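Local coordinates for protein peptide from Structure-specific endonuclease subunit SLX4 (PDB 6J0Y) that probably binds the scaffold protein Rtt107 through its Rtt107 interacting motif, and so would tie the Slx4 endonuclease subunit to that partner, at residues R10-Q15 with F49-I54; K24-N29 with D53-D58. All blocks are in the same frame, centred on the assembly; numbering follows the deposited sequence.

Contact 1 (R10-Q15 with F49-I54); sequences RVKLLQ and FCIADI
The ring of Phe49 lies between two side chains of the strand that runs antiparallel to its own. Lys12 comes over one face. Its CG is anti to the backbone N (chi1 -179°) and the rest of the chain is extended, which puts CE over the middle of the ring, 3.6 Å from the centroid of the Phe49 ring. The ammonium NZ of Lys12 follows at 4.4 Å from the same centroid, close to the ring normal, so a CH-pi and a cation-pi contact share one face. Leu14 meets the opposite face with CD2, offset toward the rim and 3.6 Å from Phe49 CE1. At the ring edge sits the carbonyl oxygen of Leu13.

Ile51 lies on the same sheet face as Lys12 and Arg10. Its CD1 touches Lys12 CB, and its CG2 lies 3.8 Å from Arg10 NH1. Arg10 and Asp53 run side by side, but their charged ends do not meet. Water 1 takes a bond from Arg10 NH1 and gives a weak one to Asp53 OD1; Asn29 and Tyr31 bond Asp53 OD2. On the chain of another protein the guanidinium meets an acidic side chain in a salt bridge and a polar one, its strongest partner, in a hydrogen bond. On the other sheet face Val11 CG2 packs on Ile54 CG1 at 3.8 Å.

Val11 pairs with Ala52 and Leu13 with Cys50, each through two backbone hydrogen bonds. Ala52 N to Val11 O is nearly straight (2.8 Å, 174°). This is an antiparallel ladder between an outer strand and the middle strand of a three-stranded sheet, with a cross-strand lysine-aromatic pair at one end.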
loop_
_atom_site.group_PDB
_atom_site.type_symbol
_atom_site.label_atom_id
_atom_site.label_comp_id
_atom_site.label_asym_id
_atom_site.label_seq_id
_atom_site.Cartn_x
_atom_site.Cartn_y
_atom_site.Cartn_z
ATOM N N ARG B 10 2.518 4.818 -17.413
ATOM C CA ARG B 10 3.138 3.519 -17.665
ATOM C C ARG B 10 2.080 2.522 -18.123
ATOM O O ARG B 10 1.038 2.400 -17.482
ATOM C CB ARG B 10 3.799 2.998 -16.385
ATOM C CG ARG B 10 5.113 3.712 -16.032
ATOM C CD ARG B 10 5.356 3.730 -14.519
ATOM N NE ARG B 10 5.143 2.452 -13.827
ATOM C CZ ARG B 10 5.893 1.362 -13.966
ATOM N NH1 ARG B 10 6.913 1.336 -14.828
ATOM N NH2 ARG B 10 5.591 0.284 -13.239
ATOM N N VAL B 11 2.353 1.812 -19.221
ATOM C CA VAL B 11 1.454 0.781 -19.734
ATOM C C VAL B 11 2.253 -0.496 -19.945
ATOM O O VAL B 11 3.256 -0.488 -20.666
ATOM C CB VAL B 11 0.762 1.194 -21.045
ATOM C CG1 VAL B 11 -0.261 0.128 -21.447
ATOM C CG2 VAL B 11 0.057 2.554 -20.892
ATOM N N LYS B 12 1.809 -1.585 -19.315
ATOM C CA LYS B 12 2.445 -2.895 -19.465
ATOM C C LYS B 12 1.724 -3.662 -20.560
ATOM O O LYS B 12 0.525 -3.933 -20.442
ATOM C CB LYS B 12 2.405 -3.673 -18.153
ATOM C CG LYS B 12 3.085 -5.068 -18.234
ATOM C CD LYS B 12 2.845 -5.807 -16.940
ATOM C CE LYS B 12 3.329 -7.263 -17.026
ATOM N NZ LYS B 12 2.977 -7.958 -15.762
ATOM N N LEU B 13 2.470 -4.035 -21.601
ATOM C CA LEU B 13 1.950 -4.582 -22.846
ATOM C C LEU B 13 2.765 -5.807 -23.231
ATOM O O LEU B 13 3.972 -5.844 -23.004
ATOM C CB LEU B 13 2.085 -3.547 -23.981
ATOM C CG LEU B 13 0.872 -2.932 -24.651
ATOM C CD1 LEU B 13 -0.192 -2.651 -23.618
ATOM C CD2 LEU B 13 1.293 -1.657 -25.370
ATOM N N LEU B 14 2.122 -6.786 -23.863
ATOM C CA LEU B 14 2.893 -7.842 -24.519
ATOM C C LEU B 14 3.791 -7.234 -25.592
ATOM O O LEU B 14 3.372 -6.350 -26.343
ATOM C CB LEU B 14 1.960 -8.887 -25.139
ATOM C CG LEU B 14 1.351 -9.895 -24.166
ATOM C CD1 LEU B 14 0.358 -10.820 -24.872
ATOM C CD2 LEU B 14 2.454 -10.710 -23.500
ATOM N N GLN B 15 5.052 -7.683 -25.630
ATOM C CA GLN B 15 5.999 -7.175 -26.620
ATOM C C GLN B 15 5.438 -7.283 -28.034
ATOM O O GLN B 15 5.587 -6.358 -28.843
ATOM C CB GLN B 15 7.329 -7.929 -26.500
ATOM C CG GLN B 15 8.430 -7.420 -27.417
ATOM C CD GLN B 15 8.531 -8.217 -28.701
ATOM O OE1 GLN B 15 8.502 -9.450 -28.687
ATOM N NE2 GLN B 15 8.651 -7.515 -29.826
ATOM N N PHE B 49 6.939 -9.168 -21.897
ATOM C CA PHE B 49 6.290 -7.879 -21.766
ATOM C C PHE B 49 7.259 -6.735 -22.034
ATOM O O PHE B 49 8.484 -6.881 -22.040
ATOM C CB PHE B 49 5.694 -7.707 -20.368
ATOM C CG PHE B 49 4.521 -8.607 -20.098
ATOM C CD1 PHE B 49 3.258 -8.266 -20.553
ATOM C CD2 PHE B 49 4.682 -9.783 -19.401
ATOM C CE1 PHE B 49 2.162 -9.094 -20.306
ATOM C CE2 PHE B 49 3.599 -10.620 -19.159
ATOM C CZ PHE B 49 2.344 -10.276 -19.615
ATOM N N CYS B 50 6.660 -5.575 -22.237
ATOM C CA CYS B 50 7.388 -4.319 -22.243
ATOM C C CYS B 50 6.583 -3.307 -21.446
ATOM O O CYS B 50 5.391 -3.490 -21.198
ATOM C CB CYS B 50 7.605 -3.798 -23.654
ATOM S SG CYS B 50 6.045 -3.410 -24.385
ATOM N N ILE B 51 7.265 -2.248 -21.024
ATOM C CA ILE B 51 6.630 -1.090 -20.411
ATOM C C ILE B 51 6.749 0.047 -21.413
ATOM O O ILE B 51 7.846 0.326 -21.909
ATOM C CB ILE B 51 7.282 -0.697 -19.074
ATOM C CG1 ILE B 51 7.090 -1.791 -18.020
ATOM C CG2 ILE B 51 6.705 0.653 -18.578
ATOM C CD1 ILE B 51 5.625 -2.025 -17.616
ATOM N N ALA B 52 5.627 0.677 -21.735
ATOM C CA ALA B 52 5.620 1.873 -22.566
ATOM C C ALA B 52 5.231 3.081 -21.723
ATOM O O ALA B 52 4.280 3.018 -20.934
ATOM C CB ALA B 52 4.652 1.715 -23.740
ATOM N N ASP B 53 5.973 4.177 -21.884
ATOM C CA ASP B 53 5.569 5.475 -21.349
ATOM C C ASP B 53 4.759 6.171 -22.429
ATOM O O ASP B 53 5.307 6.544 -23.471
ATOM C CB ASP B 53 6.778 6.331 -20.971
ATOM C CG ASP B 53 7.568 5.758 -19.831
ATOM O OD1 ASP B 53 6.953 5.187 -18.889
ATOM O OD2 ASP B 53 8.811 5.885 -19.874
ATOM N N ILE B 54 3.465 6.351 -22.187
ATOM C CA ILE B 54 2.545 6.884 -23.179
ATOM C C ILE B 54 2.195 8.306 -22.759
ATOM O O ILE B 54 1.715 8.528 -21.640
ATOM C CB ILE B 54 1.288 6.007 -23.303
ATOM C CG1 ILE B 54 1.666 4.564 -23.686
ATOM C CG2 ILE B 54 0.296 6.628 -24.289
ATOM C CD1 ILE B 54 2.212 4.415 -25.092
HETATM O O HOH W 1 8.429 3.239 -16.511
#

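Contact 2 (K24-N29 with D53-D58); sequences KLVKHN and DIQLVD
Five direct hydrogen bonds and one water join these segments, which run roughly antiparallel. Three of the direct bonds are between backbone groups. Gln55 N gives to Val26 O at 2.9 Å, nearly along the carbonyl axis. His28 N gives to Asp53 O at 2.8 Å. Asp53 N reaches Asn29 O from above the carbonyl plane, at 3.0 Å. Water 2 continues the row: it accepts from Val26 N and gives a 2.7 Å bond to Gln55 O.

The imidazole of His28 is the donor in the shortest direct bond. Its NE2 gives to Gln55 OE1 at 2.7 Å, with an angle of 162° at the hydrogen. The oxygen lies in the ring plane and receives the bond on a lone pair. Gln55 CG is anti to its backbone N (chi1 -177°), and the extended chain carries the amide to the ring edge. Ring and amide planes are steeply turned, 72° apart. Gln55 CA lies over one ring face, toward the rim.

Asn29 ND2 gives to the anti lone pair of Asp53 OD2 at 3.0 Å, with amide and carboxylate planes perpendicular. Tyr31 OH is a second partner of this oxygen.

Leu25 packs CB on Ile54 CG2 and CD2 on Val57 CG1, the latter at 4.1 Å. Lys27 CG lies against Ile54 CD1. Leu25, Ile54 and Val57 also pack on the chain of another protein.

The bond to Gln55 OE1 requires a proton on NE2 of His28. The grip of Asn29 ND2 and Tyr31 OH on Asp53 OD2 would probably favour the ionised carboxylate.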
loop_
_atom_site.group_PDB
_atom_site.type_symbol
_atom_site.label_atom_id
_atom_site.label_comp_id
_atom_site.label_asym_id
_atom_site.label_seq_id
_atom_site.Cartn_x
_atom_site.Cartn_y
_atom_site.Cartn_z
ATOM N N LYS B 24 -1.638 6.686 -33.110
ATOM C CA LYS B 24 -1.884 8.078 -32.758
ATOM C C LYS B 24 -1.444 8.420 -31.339
ATOM O O LYS B 24 -1.370 9.604 -31.000
ATOM C CB LYS B 24 -3.368 8.402 -32.960
ATOM C CG LYS B 24 -3.744 8.505 -34.436
ATOM C CD LYS B 24 -5.244 8.460 -34.685
ATOM C CE LYS B 24 -5.534 8.573 -36.182
ATOM N NZ LYS B 24 -6.966 8.338 -36.534
ATOM N N LEU B 25 -1.141 7.422 -30.512
ATOM C CA LEU B 25 -0.544 7.668 -29.208
ATOM C C LEU B 25 0.946 7.964 -29.361
ATOM O O LEU B 25 1.643 7.316 -30.146
ATOM C CB LEU B 25 -0.744 6.456 -28.292
ATOM C CG LEU B 25 -2.186 6.094 -27.909
ATOM C CD1 LEU B 25 -2.241 4.750 -27.181
ATOM C CD2 LEU B 25 -2.812 7.176 -27.047
ATOM N N VAL B 26 1.432 8.942 -28.601
ATOM C CA VAL B 26 2.846 9.313 -28.614
ATOM C C VAL B 26 3.569 8.506 -27.543
ATOM O O VAL B 26 3.249 8.613 -26.353
ATOM C CB VAL B 26 3.026 10.822 -28.386
ATOM C CG1 VAL B 26 4.501 11.173 -28.264
ATOM C CG2 VAL B 26 2.380 11.607 -29.512
ATOM N N LYS B 27 4.532 7.680 -27.964
ATOM C CA LYS B 27 5.349 6.892 -27.049
ATOM C C LYS B 27 6.603 7.680 -26.690
ATOM O O LYS B 27 7.416 7.984 -27.569
ATOM C CB LYS B 27 5.745 5.557 -27.680
ATOM C CG LYS B 27 4.588 4.666 -28.091
ATOM C CD LYS B 27 5.049 3.650 -29.134
ATOM C CE LYS B 27 3.998 2.580 -29.387
ATOM N NZ LYS B 27 4.280 1.772 -30.611
ATOM N N HIS B 28 6.774 7.992 -25.404
ATOM C CA HIS B 28 8.027 8.612 -24.971
ATOM C C HIS B 28 9.161 7.601 -24.972
ATOM O O HIS B 28 10.264 7.887 -25.455
ATOM C CB HIS B 28 7.877 9.227 -23.578
ATOM C CG HIS B 28 7.080 10.494 -23.570
ATOM N ND1 HIS B 28 6.702 11.128 -22.407
ATOM C CD2 HIS B 28 6.607 11.251 -24.585
ATOM C CE1 HIS B 28 6.023 12.221 -22.706
ATOM N NE2 HIS B 28 5.954 12.323 -24.022
ATOM N N ASN B 29 8.915 6.421 -24.408
ATOM C CA ASN B 29 9.919 5.370 -24.337
ATOM C C ASN B 29 9.219 4.017 -24.289
ATOM O O ASN B 29 8.028 3.915 -23.998
ATOM C CB ASN B 29 10.819 5.467 -23.088
ATOM C CG ASN B 29 11.219 6.877 -22.736
ATOM O OD1 ASN B 29 12.212 7.394 -23.257
ATOM N ND2 ASN B 29 10.466 7.505 -21.824
ATOM N N ASP B 53 5.973 4.177 -21.884
ATOM C CA ASP B 53 5.569 5.475 -21.349
ATOM C C ASP B 53 4.759 6.171 -22.429
ATOM O O ASP B 53 5.307 6.544 -23.471
ATOM C CB ASP B 53 6.778 6.331 -20.971
ATOM C CG ASP B 53 7.568 5.758 -19.831
ATOM O OD1 ASP B 53 6.953 5.187 -18.889
ATOM O OD2 ASP B 53 8.811 5.885 -19.874
ATOM N N ILE B 54 3.465 6.351 -22.187
ATOM C CA ILE B 54 2.545 6.884 -23.179
ATOM C C ILE B 54 2.195 8.306 -22.759
ATOM O O ILE B 54 1.715 8.528 -21.640
ATOM C CB ILE B 54 1.288 6.007 -23.303
ATOM C CG1 ILE B 54 1.666 4.564 -23.686
ATOM C CG2 ILE B 54 0.296 6.628 -24.289
ATOM C CD1 ILE B 54 2.212 4.415 -25.092
ATOM N N GLN B 55 2.442 9.275 -23.640
ATOM C CA GLN B 55 2.082 10.654 -23.331
ATOM C C GLN B 55 0.570 10.823 -23.183
ATOM O O GLN B 55 -0.214 10.290 -23.978
ATOM C CB GLN B 55 2.605 11.580 -24.435
ATOM C CG GLN B 55 2.371 13.045 -24.203
ATOM C CD GLN B 55 3.057 13.871 -25.272
ATOM O OE1 GLN B 55 4.273 14.041 -25.247
ATOM N NE2 GLN B 55 2.288 14.348 -26.237
ATOM N N LEU B 56 0.157 11.602 -22.176
ATOM C CA LEU B 56 -1.251 11.968 -22.044
ATOM C C LEU B 56 -1.732 12.694 -23.295
ATOM O O LEU B 56 -1.039 13.560 -23.833
ATOM C CB LEU B 56 -1.468 12.868 -20.823
ATOM C CG LEU B 56 -1.258 12.329 -19.407
ATOM C CD1 LEU B 56 -1.569 13.427 -18.382
ATOM C CD2 LEU B 56 -2.137 11.109 -19.152
ATOM N N VAL B 57 -2.927 12.333 -23.770
ATOM C CA VAL B 57 -3.445 12.956 -24.983
ATOM C C VAL B 57 -3.796 14.409 -24.689
ATOM O O VAL B 57 -4.239 14.751 -23.584
ATOM C CB VAL B 57 -4.655 12.181 -25.536
ATOM C CG1 VAL B 57 -4.307 10.706 -25.722
ATOM C CG2 VAL B 57 -5.852 12.334 -24.630
ATOM N N ASP B 58 -3.567 15.278 -25.669
ATOM C CA ASP B 58 -3.720 16.720 -25.472
ATOM C C ASP B 58 -5.189 17.120 -25.365
ATOM O O ASP B 58 -5.965 16.929 -26.300
ATOM C CB ASP B 58 -3.047 17.492 -26.612
ATOM C CG ASP B 58 -1.554 17.205 -26.715
ATOM O OD1 ASP B 58 -0.881 17.131 -25.664
ATOM O OD2 ASP B 58 -1.053 17.052 -27.850
HETATM O O HOH W 2 -0.305 10.304 -26.640
#

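In the fold
Contacts 1 and 2 lie on the two sides of strand 49-55. This is the middle strand of a three-stranded antiparallel sheet, flanked by 8-14 and 27-32. The centres of the two contacts are about 12 Å apart. The centre of contact 1 lies about 1 Å from the centre of the chain and that of contact 2 about 10 Å from it. They share Asp53 and Ile54, and they touch where Ala52 CB meets Asn29 O at 4.0 Å. Asp53 faces Arg10 in one contact and Asn29 in the other. Both contacts also reach the chain of another protein, contact 1 through residues that include Arg10 and Lys12, contact 2 partly through the backbone N of Val57, consistent with a binding motif folded against its partner.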